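Local coordinates for Mll7089 protein (Mesorhizobium loti, PDB 2OZ8) that probably acts as a magnesium-dependent hydro-lyase of the enolase superfamily, related to mandelate racemase, although its substrate is not known, at residues 274-279 with 304-309; 256-261 with 270-275; 47-52 with 297-302; 330-333 with 338-341; 220-225 with 313-318. All coordinates share one frame; numbering follows the deposited sequence. Where two conformers were deposited one is given.

Contact 1: residues 274-279 with 304-309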
# COMPACT_ATOMS: atom_id res chain seq x y z
N GLY A 274 32.12 -12.54 -3.28
CA GLY A 274 32.75 -13.64 -2.56
C GLY A 274 32.71 -13.61 -1.05
O GLY A 274 33.48 -14.32 -0.42
N GLN A 275 31.80 -12.82 -0.44
CA GLN A 275 31.66 -12.85 0.99
C GLN A 275 31.01 -14.15 1.36
O GLN A 275 29.79 -14.23 1.50
CB GLN A 275 30.84 -11.67 1.50
CG GLN A 275 31.44 -10.33 1.19
CD GLN A 275 31.14 -9.88 -0.23
OE1 GLN A 275 30.51 -10.61 -1.04
NE2 GLN A 275 31.62 -8.68 -0.57
N VAL A 276 31.81 -15.18 1.55
CA VAL A 276 31.26 -16.54 1.65
C VAL A 276 30.07 -16.67 2.56
O VAL A 276 29.06 -17.18 2.12
CB VAL A 276 32.28 -17.63 2.06
CG1 VAL A 276 31.59 -19.02 2.03
CG2 VAL A 276 33.49 -17.56 1.21
N THR A 277 30.18 -16.23 3.80
CA THR A 277 29.09 -16.36 4.74
C THR A 277 27.86 -15.52 4.36
O THR A 277 26.73 -16.01 4.45
CB THR A 277 29.51 -15.96 6.20
OG1 THR A 277 30.73 -16.63 6.57
CG2 THR A 277 28.37 -16.30 7.22
N ASP A 278 28.06 -14.27 3.95
CA ASP A 278 26.92 -13.45 3.49
C ASP A 278 26.20 -14.09 2.30
O ASP A 278 24.97 -14.05 2.24
CB ASP A 278 27.32 -12.03 3.09
CG ASP A 278 28.11 -11.30 4.15
OD1 ASP A 278 28.22 -11.79 5.29
OD2 ASP A 278 28.64 -10.20 3.83
N VAL A 279 26.99 -14.65 1.36
CA VAL A 279 26.47 -15.27 0.12
C VAL A 279 25.64 -16.50 0.38
O VAL A 279 24.57 -16.67 -0.24
CB VAL A 279 27.59 -15.60 -0.88
CG1 VAL A 279 27.08 -16.43 -2.03
CG2 VAL A 279 28.20 -14.30 -1.41
N VAL A 304 33.86 -19.87 -6.86
CA VAL A 304 33.43 -21.10 -7.55
C VAL A 304 32.65 -22.07 -6.63
O VAL A 304 31.72 -22.77 -7.04
CB VAL A 304 34.62 -21.80 -8.33
CG1 VAL A 304 35.69 -22.42 -7.37
CG2 VAL A 304 34.09 -22.81 -9.34
N HIS A 305 33.00 -22.06 -5.35
CA HIS A 305 32.47 -23.00 -4.40
C HIS A 305 31.05 -22.70 -3.98
O HIS A 305 30.26 -23.63 -3.83
CB HIS A 305 33.39 -23.07 -3.21
CG HIS A 305 34.73 -23.63 -3.56
ND1 HIS A 305 34.98 -24.98 -3.59
CD2 HIS A 305 35.89 -23.02 -3.92
CE1 HIS A 305 36.24 -25.18 -3.96
NE2 HIS A 305 36.81 -24.00 -4.15
N MET A 306 30.72 -21.42 -3.79
CA MET A 306 29.33 -21.01 -3.55
C MET A 306 28.55 -21.15 -4.84
O MET A 306 27.39 -21.48 -4.82
CB MET A 306 29.24 -19.58 -2.99
CG MET A 306 30.12 -19.36 -1.72
SD MET A 306 31.88 -18.89 -1.93
CE MET A 306 31.45 -17.24 -2.46
N ALA A 307 29.19 -20.92 -5.99
CA ALA A 307 28.44 -20.98 -7.25
C ALA A 307 27.92 -22.37 -7.46
O ALA A 307 26.76 -22.54 -7.81
CB ALA A 307 29.27 -20.51 -8.46
N VAL A 308 28.79 -23.37 -7.27
CA VAL A 308 28.36 -24.75 -7.48
C VAL A 308 27.51 -25.20 -6.31
O VAL A 308 26.74 -26.12 -6.49
CB VAL A 308 29.54 -25.82 -7.75
CG1 VAL A 308 30.58 -25.34 -8.73
CG2 VAL A 308 30.20 -26.29 -6.46
N ALA A 309 27.62 -24.59 -5.12
CA ALA A 309 26.84 -25.12 -3.99
C ALA A 309 25.40 -24.59 -3.88
O ALA A 309 24.52 -25.27 -3.35
CB ALA A 309 27.60 -25.00 -2.66
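Met306 carries nearly all of this contact, reaching from helix 304-309 to Gly274, Val276 and Val279 at the start of helix 276-289. Its CG stands anti to the carbonyl carbon (chi1 -53°), and further bends at chi2 and chi3 fold the thioether over the facing helix end instead of letting it run straight out. The chain meets a different residue at its start, middle and end. Met306 CB touches Val279 CG1 at 3.9 Å. The sulfur sits by both methyls of Val276, with Met306 SD 3.8 Å from Val276 CG2. At the end, Met306 CE rests on bare backbone, 3.8 Å from Gly274 CA. Both valines cross the methionine at about a right angle, so branched, stiff groups are matched by one flexible chain.

That is the tight, fully buried side. The side turned to helix 103-118 is polar and, at Gln275, the N-cap residue, and at Asp278, partly open to solvent; nothing from helix 304-309 reaches it, and the Asp278 carboxylate is bonded to His103 and Gln107 of helix 103-118. With an alanine here in place of Met306, the links to Gly274 and Val276 would be lost and a gap would probably open between the two helices.

Only carbon and sulfur meet across the two segments. Cohesion therefore rests on dispersion and on exclusion of water, with shape and not direction deciding the fit, and the polarisable, pliable thioether of methionine suits that task well.

Contact 2: residues 256-261 with 270-275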
# COMPACT_ATOMS: atom_id res chain seq x y z
N GLN A 256 22.82 -6.30 3.99
CA GLN A 256 21.62 -5.63 4.42
C GLN A 256 20.94 -5.04 3.19
O GLN A 256 19.71 -5.14 3.04
CB GLN A 256 21.98 -4.55 5.43
CG GLN A 256 22.53 -5.11 6.81
CD GLN A 256 23.86 -5.93 6.70
OE1 GLN A 256 24.75 -5.61 5.88
NE2 GLN A 256 23.98 -6.99 7.53
N GLY A 257 21.75 -4.49 2.29
CA GLY A 257 21.29 -3.86 1.08
C GLY A 257 20.70 -4.82 0.08
O GLY A 257 19.71 -4.48 -0.57
N LYS A 258 21.31 -6.00 -0.06
CA LYS A 258 20.82 -7.06 -0.95
C LYS A 258 19.46 -7.54 -0.43
O LYS A 258 18.50 -7.67 -1.20
CB LYS A 258 21.80 -8.25 -1.04
CG LYS A 258 23.27 -7.87 -1.29
CD LYS A 258 24.01 -8.94 -2.11
CE LYS A 258 25.36 -8.40 -2.65
NZ LYS A 258 25.22 -7.53 -3.90
N ARG A 259 19.40 -7.75 0.88
CA ARG A 259 18.17 -8.14 1.52
C ARG A 259 17.06 -7.09 1.28
O ARG A 259 15.94 -7.45 0.87
CB ARG A 259 18.37 -8.44 3.00
CG ARG A 259 17.08 -8.99 3.64
CD ARG A 259 17.16 -9.18 5.12
NE ARG A 259 17.62 -7.96 5.75
CZ ARG A 259 16.83 -6.95 6.07
NH1 ARG A 259 15.54 -7.02 5.86
NH2 ARG A 259 17.34 -5.88 6.64
N LEU A 260 17.39 -5.82 1.46
CA LEU A 260 16.42 -4.75 1.23
C LEU A 260 15.99 -4.67 -0.23
O LEU A 260 14.81 -4.40 -0.55
CB LEU A 260 16.96 -3.41 1.72
CG LEU A 260 16.96 -3.19 3.24
CD1 LEU A 260 17.94 -2.03 3.60
CD2 LEU A 260 15.54 -2.92 3.75
N LEU A 261 16.94 -4.95 -1.12
CA LEU A 261 16.68 -4.99 -2.55
C LEU A 261 15.65 -6.07 -2.86
O LEU A 261 14.72 -5.87 -3.65
CB LEU A 261 17.96 -5.25 -3.30
CG LEU A 261 17.88 -5.06 -4.83
CD1 LEU A 261 17.81 -3.56 -5.23
CD2 LEU A 261 19.06 -5.77 -5.46
N LEU A 270 19.77 -11.53 -8.60
CA LEU A 270 20.64 -10.84 -7.64
C LEU A 270 22.12 -11.14 -7.93
O LEU A 270 22.46 -12.32 -8.00
CB LEU A 270 20.23 -11.18 -6.19
CG LEU A 270 21.12 -10.65 -5.02
CD1 LEU A 270 20.86 -9.20 -4.75
CD2 LEU A 270 20.83 -11.42 -3.76
N ASN A 271 22.99 -10.13 -8.20
CA ASN A 271 24.44 -10.41 -8.34
C ASN A 271 25.13 -10.33 -6.98
O ASN A 271 24.80 -9.50 -6.16
CB ASN A 271 25.15 -9.47 -9.32
CG ASN A 271 26.53 -9.99 -9.80
OD1 ASN A 271 27.58 -9.37 -9.51
ND2 ASN A 271 26.54 -11.09 -10.58
N VAL A 272 26.08 -11.22 -6.75
CA VAL A 272 26.83 -11.20 -5.50
C VAL A 272 28.28 -11.46 -5.80
O VAL A 272 28.61 -11.83 -6.91
CB VAL A 272 26.33 -12.26 -4.44
CG1 VAL A 272 24.86 -12.10 -4.16
CG2 VAL A 272 26.66 -13.68 -4.91
N HIS A 273 29.12 -11.31 -4.79
CA HIS A 273 30.56 -11.58 -4.91
C HIS A 273 30.99 -12.69 -3.98
O HIS A 273 30.31 -13.67 -3.89
CB HIS A 273 31.37 -10.28 -4.78
CG HIS A 273 31.27 -9.43 -6.00
ND1 HIS A 273 32.09 -9.59 -7.10
CD2 HIS A 273 30.38 -8.46 -6.34
CE1 HIS A 273 31.74 -8.75 -8.05
NE2 HIS A 273 30.71 -8.04 -7.61
N GLY A 274 32.12 -12.54 -3.28
CA GLY A 274 32.75 -13.64 -2.56
C GLY A 274 32.71 -13.61 -1.05
O GLY A 274 33.48 -14.32 -0.42
N GLN A 275 31.80 -12.82 -0.44
CA GLN A 275 31.66 -12.85 0.99
C GLN A 275 31.01 -14.15 1.36
O GLN A 275 29.79 -14.23 1.50
CB GLN A 275 30.84 -11.67 1.50
CG GLN A 275 31.44 -10.33 1.19
CD GLN A 275 31.14 -9.88 -0.23
OE1 GLN A 275 30.51 -10.61 -1.04
NE2 GLN A 275 31.62 -8.68 -0.57
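Lys258 and Leu270 mark the closest backbone approach, their CA atoms 7.7 Å apart, where helix 256-261 passes over strand 270-272. The short axes run nearly antiparallel, at 171°, and come within 10.2 Å of each other, a separation that long side chains can fill.

Lys258 fills most of it. Its aliphatic part lies against the strand's apolar side chains: Lys258 CB is 3.9 Å from Leu270 CD1, and its CD is 3.9 Å from Val272 CG1. A bend at chi4 (-79°) then turns the ammonium group out of the line of the chain and onto the backbone, where Lys258 NZ donates to Asn271 O at 3.0 Å. The donor lies in the carbonyl plane, with a C=O...N angle of 156°. Lysine suits this buried place because it is apolar along its length and polar at its end, so its methylenes pack while the ammonium group, probably charged, is met by a carbonyl oxygen. One turn later Leu261 adds its CD2 methyl, 3.9 Å from Leu270 CD1, so that one leucine methyl of the strand receives both helix residues. A leucine in place of Lys258 would probably leave the carbonyl of Asn271 without the donor that the helix now supplies.

The two segments form the second half of a beta-alpha-beta crossover, strand 246-249, helix 255-263, strand 269-272. Leu261 also touches Ser249 of the first strand, while Leu270 and Val272 pack on Ile282 of helix 276-289, the next helix round the barrel. On the outer side of helix 255-263, Arg259 packs against Leu289 of a second subunit.

Contact 3: residues 47-52 with 297-302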
# COMPACT_ATOMS: atom_id res chain seq x y z
N LEU A 47 43.45 -18.92 3.42
CA LEU A 47 43.85 -17.80 2.63
C LEU A 47 42.64 -16.98 2.10
O LEU A 47 41.64 -17.53 1.61
CB LEU A 47 44.75 -18.33 1.50
CG LEU A 47 45.08 -17.45 0.30
CD1 LEU A 47 46.13 -16.39 0.68
CD2 LEU A 47 45.49 -18.33 -0.93
N GLY A 48 42.72 -15.65 2.19
CA GLY A 48 41.85 -14.79 1.41
C GLY A 48 42.54 -13.49 1.03
O GLY A 48 43.65 -13.23 1.48
N PHE A 49 41.84 -12.66 0.25
CA PHE A 49 42.37 -11.49 -0.45
C PHE A 49 41.73 -10.17 -0.14
O PHE A 49 40.51 -10.02 -0.24
CB PHE A 49 42.32 -11.74 -1.96
CG PHE A 49 43.18 -12.91 -2.37
CD1 PHE A 49 44.56 -12.78 -2.45
CD2 PHE A 49 42.63 -14.15 -2.59
CE1 PHE A 49 45.34 -13.87 -2.79
CE2 PHE A 49 43.42 -15.25 -2.94
CZ PHE A 49 44.73 -15.12 -3.04
N ILE A 50 42.58 -9.20 0.19
CA ILE A 50 42.13 -7.88 0.57
C ILE A 50 42.42 -7.04 -0.63
O ILE A 50 43.54 -6.70 -0.89
CB ILE A 50 42.90 -7.38 1.83
CG1 ILE A 50 42.71 -8.33 3.00
CG2 ILE A 50 42.52 -5.98 2.18
CD1 ILE A 50 43.83 -8.25 4.03
N GLN A 51 41.40 -6.72 -1.41
CA GLN A 51 41.62 -5.97 -2.61
C GLN A 51 41.08 -4.55 -2.47
O GLN A 51 40.02 -4.35 -1.92
CB GLN A 51 41.01 -6.70 -3.80
CG GLN A 51 41.40 -6.03 -5.13
CD GLN A 51 40.79 -6.68 -6.32
OE1 GLN A 51 39.85 -7.48 -6.20
NE2 GLN A 51 41.31 -6.32 -7.52
N THR A 52 41.86 -3.55 -2.87
CA THR A 52 41.29 -2.21 -3.00
C THR A 52 41.17 -1.85 -4.46
O THR A 52 42.02 -2.20 -5.28
CB THR A 52 42.01 -1.09 -2.21
OG1 THR A 52 43.38 -0.98 -2.62
CG2 THR A 52 41.90 -1.30 -0.69
N ASN A 297 32.79 -11.38 -10.29
CA ASN A 297 34.22 -11.54 -10.07
C ASN A 297 34.50 -11.74 -8.61
O ASN A 297 34.07 -10.94 -7.79
CB ASN A 297 35.01 -10.35 -10.58
CG ASN A 297 35.08 -10.33 -12.07
OD1 ASN A 297 34.84 -9.29 -12.70
ND2 ASN A 297 35.37 -11.48 -12.66
N THR A 298 35.16 -12.86 -8.30
CA THR A 298 35.80 -13.04 -7.02
C THR A 298 37.30 -13.16 -7.28
O THR A 298 37.72 -13.69 -8.32
CB THR A 298 35.18 -14.21 -6.21
OG1 THR A 298 35.25 -15.47 -6.91
CG2 THR A 298 33.69 -13.89 -5.91
N PHE A 299 38.12 -12.61 -6.40
CA PHE A 299 39.56 -12.71 -6.57
C PHE A 299 40.00 -14.16 -6.68
O PHE A 299 39.77 -14.94 -5.79
CB PHE A 299 40.34 -11.97 -5.47
CG PHE A 299 41.71 -11.58 -5.90
CD1 PHE A 299 41.95 -10.31 -6.41
CD2 PHE A 299 42.77 -12.50 -5.88
CE1 PHE A 299 43.21 -9.95 -6.86
CE2 PHE A 299 44.04 -12.14 -6.31
CZ PHE A 299 44.27 -10.87 -6.80
N LEU A 300 40.60 -14.49 -7.82
CA LEU A 300 41.07 -15.82 -8.16
C LEU A 300 40.00 -16.90 -8.18
O LEU A 300 40.32 -18.08 -8.07
CB LEU A 300 42.30 -16.24 -7.30
CG LEU A 300 43.61 -15.65 -7.82
CD1 LEU A 300 44.78 -16.00 -6.92
CD2 LEU A 300 43.87 -16.09 -9.25
N GLU A 301 38.75 -16.49 -8.35
CA GLU A 301 37.62 -17.39 -8.63
C GLU A 301 37.29 -18.29 -7.44
O GLU A 301 36.69 -19.34 -7.59
CB GLU A 301 37.82 -18.19 -9.93
CG GLU A 301 37.69 -17.37 -11.23
CD GLU A 301 38.73 -16.27 -11.33
OE1 GLU A 301 39.95 -16.59 -11.30
OE2 GLU A 301 38.33 -15.07 -11.39
N ALA A 302 37.68 -17.86 -6.25
CA ALA A 302 37.23 -18.47 -5.01
C ALA A 302 35.70 -18.75 -4.95
O ALA A 302 35.25 -19.80 -4.42
CB ALA A 302 37.67 -17.59 -3.83
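Phe49 and Phe299 bring the two backbones closest, CA to CA 6.8 Å, where strand 47-52 faces an irregular loop that turns sharply at Phe299 and Leu300, a turn closed by the bond from Glu301 N to Thr298 O. The two phenyl rings meet obliquely, centroids 4.7 Å apart and planes inclined by 33°. Phe299 CD2 lies over one face of the Phe49 ring, displaced toward its rim, and comes within 3.6 Å of Phe49 CG. Leu300 supplies a further apolar touch, its CD1 4.0 Å from Phe49 CZ.

Gln51, two residues along the strand and so on the same side as Phe49, approaches Phe299 differently. With CG anti to the backbone N (chi1 -172°) and the chain extended beyond, its amide reaches the ring's edge. There Gln51 OE1 lies in the ring plane 3.5 Å from Phe299 CD1, where the slightly positive rim hydrogens probably favour an oxygen, while the amide plane stands almost perpendicular to the ring (89°).

Phe299 also stacks on Phe323 and touches Val33 of strand 27-40, the antiparallel neighbour of strand 45-52. The contact thus joins the N-terminal antiparallel sheet to the loop that follows barrel strand 293-295.

Contact 4: residues 330-333 with 338-341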
# COMPACT_ATOMS: atom_id res chain seq x y z
N PRO A 330 45.45 -22.32 -10.02
CA PRO A 330 44.25 -21.51 -10.15
C PRO A 330 43.07 -22.43 -10.41
O PRO A 330 43.29 -23.61 -10.70
CB PRO A 330 44.53 -20.65 -11.40
CG PRO A 330 45.53 -21.43 -12.18
CD PRO A 330 46.35 -22.21 -11.18
N ILE A 331 41.85 -21.90 -10.29
CA ILE A 331 40.63 -22.62 -10.59
C ILE A 331 40.52 -23.00 -12.07
O ILE A 331 40.58 -22.14 -12.93
CB ILE A 331 39.34 -21.78 -10.18
CG1 ILE A 331 39.29 -21.51 -8.66
CG2 ILE A 331 38.03 -22.46 -10.67
CD1 ILE A 331 39.61 -22.76 -7.73
N GLU A 332 40.32 -24.28 -12.35
CA GLU A 332 40.08 -24.74 -13.71
C GLU A 332 38.79 -24.14 -14.36
O GLU A 332 37.70 -24.23 -13.81
CB GLU A 332 39.99 -26.27 -13.74
CG GLU A 332 40.04 -26.84 -15.17
CD GLU A 332 39.91 -28.35 -15.24
OE1 GLU A 332 39.71 -29.00 -14.18
OE2 GLU A 332 39.97 -28.90 -16.39
N ILE A 333 38.95 -23.55 -15.54
CA ILE A 333 37.82 -23.25 -16.38
C ILE A 333 38.07 -23.89 -17.75
O ILE A 333 39.02 -23.53 -18.44
CB ILE A 333 37.59 -21.73 -16.55
CG1 ILE A 333 37.26 -21.08 -15.20
CG2 ILE A 333 36.51 -21.52 -17.59
CD1 ILE A 333 37.04 -19.52 -15.24
N ALA A 338 33.35 -23.60 -15.11
CA ALA A 338 34.28 -23.45 -14.02
C ALA A 338 34.10 -24.65 -13.10
O ALA A 338 32.97 -25.10 -12.84
CB ALA A 338 34.08 -22.12 -13.26
N TYR A 339 35.23 -25.17 -12.64
CA TYR A 339 35.22 -26.38 -11.84
C TYR A 339 35.71 -26.12 -10.45
O TYR A 339 36.83 -25.62 -10.26
CB TYR A 339 36.10 -27.41 -12.49
CG TYR A 339 35.49 -28.01 -13.74
CD1 TYR A 339 34.69 -29.15 -13.67
CD2 TYR A 339 35.70 -27.42 -14.99
CE1 TYR A 339 34.11 -29.68 -14.79
CE2 TYR A 339 35.13 -27.96 -16.11
CZ TYR A 339 34.37 -29.11 -16.02
OH TYR A 339 33.80 -29.65 -17.14
N ALA A 340 34.89 -26.45 -9.48
CA ALA A 340 35.34 -26.41 -8.10
C ALA A 340 36.18 -27.66 -7.86
O ALA A 340 35.68 -28.79 -8.01
CB ALA A 340 34.16 -26.38 -7.17
N PRO A 341 37.46 -27.47 -7.50
CA PRO A 341 38.44 -28.56 -7.38
C PRO A 341 38.20 -29.49 -6.22
O PRO A 341 37.52 -29.12 -5.25
CB PRO A 341 39.77 -27.83 -7.17
CG PRO A 341 39.41 -26.50 -6.67
CD PRO A 341 38.04 -26.16 -7.15
O HOH W 1 39.46 -26.05 -10.46
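Ile333 and Ala338 form an antiparallel non-hydrogen-bonded pair with their side chains on one face of the ribbon, Ile333 CG1 lying 3.9 Å from Ala338 CB. The small alanine methyl lies under the CG1 of the isoleucine. Glu332 and Tyr339 point to the opposite face, starting out side by side. Beneath them Tyr339 N donates to Glu332 O at 2.9 Å, with an angle of 159° at the hydrogen, and the same oxygen lies in the plane of the tyrosine ring, off its CD2 edge. The far ends of both side chains are held elsewhere, Glu332 by a salt bridge to Arg334 and the Tyr339 hydroxyl by Arg132.

Further back the two chains part, and a water fills in, accepting from Glu332 N at 2.7 Å and donating to Tyr339 O, also at 2.7 Å. Beside it the Ile331 side chain crosses Pro341 at about a right angle, its CD1 3.8 Å from Pro341 CD, a flexible apolar arm against a rigid ring.

This small hairpin extends the barrel sheet: Ala338 and Ala340 bond through their backbones to Val133 of strand 132-138 and Asn131 just before it. Val304 of helix 304-309 packs on Ile331 and Ala338, and His305 on Pro341.

Contact 5: residues 220-225 with 313-318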
# COMPACT_ATOMS: atom_id res chain seq x y z
N LEU A 220 19.55 -10.19 -25.47
CA LEU A 220 20.30 -10.18 -24.24
C LEU A 220 19.78 -11.14 -23.26
O LEU A 220 18.58 -11.18 -23.02
CB LEU A 220 20.26 -8.80 -23.59
CG LEU A 220 20.75 -7.62 -24.42
CD1 LEU A 220 20.48 -6.35 -23.65
CD2 LEU A 220 22.23 -7.71 -24.77
N LEU A 221 20.69 -11.90 -22.66
CA LEU A 221 20.40 -12.69 -21.46
C LEU A 221 20.08 -11.83 -20.23
O LEU A 221 19.10 -12.10 -19.50
CB LEU A 221 21.58 -13.60 -21.17
CG LEU A 221 21.35 -14.65 -20.11
CD1 LEU A 221 20.00 -15.48 -20.42
CD2 LEU A 221 22.59 -15.52 -19.95
N TRP A 222 20.86 -10.80 -19.98
CA TRP A 222 20.54 -9.86 -18.88
C TRP A 222 21.26 -8.54 -19.05
O TRP A 222 22.25 -8.43 -19.77
CB TRP A 222 20.76 -10.45 -17.47
CG TRP A 222 22.19 -10.59 -16.93
CD1 TRP A 222 23.10 -9.59 -16.73
CD2 TRP A 222 22.83 -11.79 -16.47
NE1 TRP A 222 24.27 -10.08 -16.20
CE2 TRP A 222 24.14 -11.43 -16.03
CE3 TRP A 222 22.44 -13.12 -16.37
CZ2 TRP A 222 25.05 -12.38 -15.51
CZ3 TRP A 222 23.31 -14.03 -15.87
CH2 TRP A 222 24.62 -13.67 -15.45
N VAL A 223 20.70 -7.53 -18.43
CA VAL A 223 21.34 -6.24 -18.28
C VAL A 223 21.63 -6.10 -16.78
O VAL A 223 20.77 -6.33 -15.92
CB VAL A 223 20.47 -5.06 -18.85
CG1 VAL A 223 19.07 -5.04 -18.26
CG2 VAL A 223 21.17 -3.71 -18.65
N GLU A 224 22.87 -5.72 -16.47
CA GLU A 224 23.33 -5.69 -15.11
C GLU A 224 23.48 -4.27 -14.61
O GLU A 224 24.04 -3.46 -15.29
CB GLU A 224 24.67 -6.37 -15.11
CG GLU A 224 25.05 -7.00 -13.80
CD GLU A 224 26.21 -7.99 -13.94
OE1 GLU A 224 26.22 -8.83 -14.89
OE2 GLU A 224 27.10 -7.91 -13.09
N ASP A 225 23.01 -3.97 -13.40
CA ASP A 225 23.09 -2.64 -12.84
C ASP A 225 22.85 -1.47 -13.83
O ASP A 225 23.69 -0.60 -13.97
CB ASP A 225 24.44 -2.43 -12.15
CG ASP A 225 24.75 -3.53 -11.19
OD1 ASP A 225 23.91 -3.82 -10.31
OD2 ASP A 225 25.86 -4.13 -11.31
N VAL A 313 22.02 -20.74 -8.65
CA VAL A 313 23.12 -20.10 -9.39
C VAL A 313 23.43 -20.92 -10.61
O VAL A 313 23.69 -22.13 -10.49
CB VAL A 313 24.43 -19.95 -8.55
CG1 VAL A 313 25.51 -19.35 -9.40
CG2 VAL A 313 24.21 -19.15 -7.28
N GLU A 314 23.41 -20.27 -11.78
CA GLU A 314 23.84 -20.93 -13.01
C GLU A 314 25.09 -20.31 -13.66
O GLU A 314 25.73 -20.95 -14.49
CB GLU A 314 22.63 -21.15 -13.97
CG GLU A 314 22.49 -20.26 -15.19
CD GLU A 314 21.43 -20.76 -16.22
OE1 GLU A 314 21.78 -21.55 -17.15
OE2 GLU A 314 20.25 -20.34 -16.13
N TRP A 315 25.47 -19.09 -13.25
CA TRP A 315 26.57 -18.34 -13.89
C TRP A 315 27.60 -17.74 -12.94
O TRP A 315 27.29 -17.19 -11.90
CB TRP A 315 26.07 -17.23 -14.81
CG TRP A 315 25.28 -17.68 -15.98
CD1 TRP A 315 23.92 -17.67 -16.11
CD2 TRP A 315 25.81 -18.17 -17.25
NE1 TRP A 315 23.56 -18.16 -17.38
CE2 TRP A 315 24.70 -18.47 -18.09
CE3 TRP A 315 27.12 -18.39 -17.74
CZ2 TRP A 315 24.86 -18.96 -19.43
CZ3 TRP A 315 27.28 -18.92 -19.04
CH2 TRP A 315 26.15 -19.18 -19.88
N LEU A 316 28.85 -17.83 -13.34
CA LEU A 316 29.97 -17.24 -12.62
C LEU A 316 30.79 -16.35 -13.57
O LEU A 316 31.08 -16.75 -14.70
CB LEU A 316 30.86 -18.35 -12.00
CG LEU A 316 32.21 -17.85 -11.45
CD1 LEU A 316 32.69 -18.72 -10.36
CD2 LEU A 316 33.25 -17.81 -12.64
N GLU A 317 31.13 -15.15 -13.13
CA GLU A 317 31.88 -14.21 -13.94
C GLU A 317 33.38 -14.52 -13.98
O GLU A 317 34.02 -14.71 -12.93
CB GLU A 317 31.67 -12.78 -13.41
CG GLU A 317 32.27 -11.70 -14.31
CD GLU A 317 31.98 -10.33 -13.86
OE1 GLU A 317 31.54 -10.19 -12.71
OE2 GLU A 317 32.19 -9.38 -14.63
N TYR A 318 33.96 -14.52 -15.19
CA TYR A 318 35.43 -14.60 -15.32
C TYR A 318 35.98 -13.49 -16.25
O TYR A 318 35.46 -13.30 -17.35
CB TYR A 318 35.91 -15.99 -15.78
CG TYR A 318 37.42 -16.05 -15.86
CD1 TYR A 318 38.20 -16.10 -14.70
CD2 TYR A 318 38.06 -15.96 -17.09
CE1 TYR A 318 39.59 -16.06 -14.76
CE2 TYR A 318 39.47 -15.92 -17.19
CZ TYR A 318 40.20 -15.99 -16.02
OH TYR A 318 41.54 -15.95 -16.14
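Trp222 and Trp315 meet inside the barrel although their backbones stay far apart, the nearest CA atoms, those of Leu221 and Trp315, being 11.3 Å from each other. Long side chains are needed on both sides, and Trp315 supplies the reach for Leu221 as well as for Trp222.

Trp222 can be followed outward. Its CB leaves strand 222-224 toward the opposite strand, and chi1 of 76° puts CG between the backbone N and the carbonyl carbon, a crowded position, which turns the indole across the barrel, its NE1 edge toward Glu224 and its benzo end toward Trp315. On the pyrrole side, Trp222 NE1 donates to Glu224 OE1 at 2.7 Å, with an angle of 154° at the hydrogen, meeting the carboxylate from its anti side and somewhat out of its plane. This bond helps fix the rotation of the ring. On the benzo side, at the far end, Trp222 CZ3 lies 3.7 Å from Trp315 CD1, and its CH2 comes within 3.9 Å of Trp315 CB, which sits at the ring's edge. The pair is an offset edge-to-face stack: the six-membered ring of Trp222 turns its edge to the five-membered ring of Trp315, centroids 5.5 Å apart and planes at 79°. Leu221 fills in beside it, its CD2 methyl 3.8 Å from Trp315 NE1.

Glu224 OE1 is also salt-bridged to Lys165, which binds Glu317 as well and so ties the two strands together across the interior. Aromatic rings packed there, with charged residues beyond them toward the C-terminal strand ends, fit the TIM-type barrel of the enolase superfamily, whose active sites lie at those ends.

Overall arrangement
Contacts 1, 2, 4 and 5 lie on the barrel, its helices and the hairpin added to its sheet. Contacts 1 and 2 share Gly274 and Gln275, have centres about 12 Å apart and follow strand 269-272 into helix 276-289. Contact 5, centred about 14 Å from contact 2, spans the interior. Contact 3 brings the N-terminal sheet onto the loop after strand 293-295, and Asn297 N of that loop probably bonds Glu317 OE1 of contact 5, at 3.0 Å. Contact 4 lies against helix 304-309 of contact 1, their centres about 14 Å apart. If the site lies as in relatives, at the C-terminal strand ends beneath the capping sheet, contact 5 and the loop of contact 3 probably lie near it.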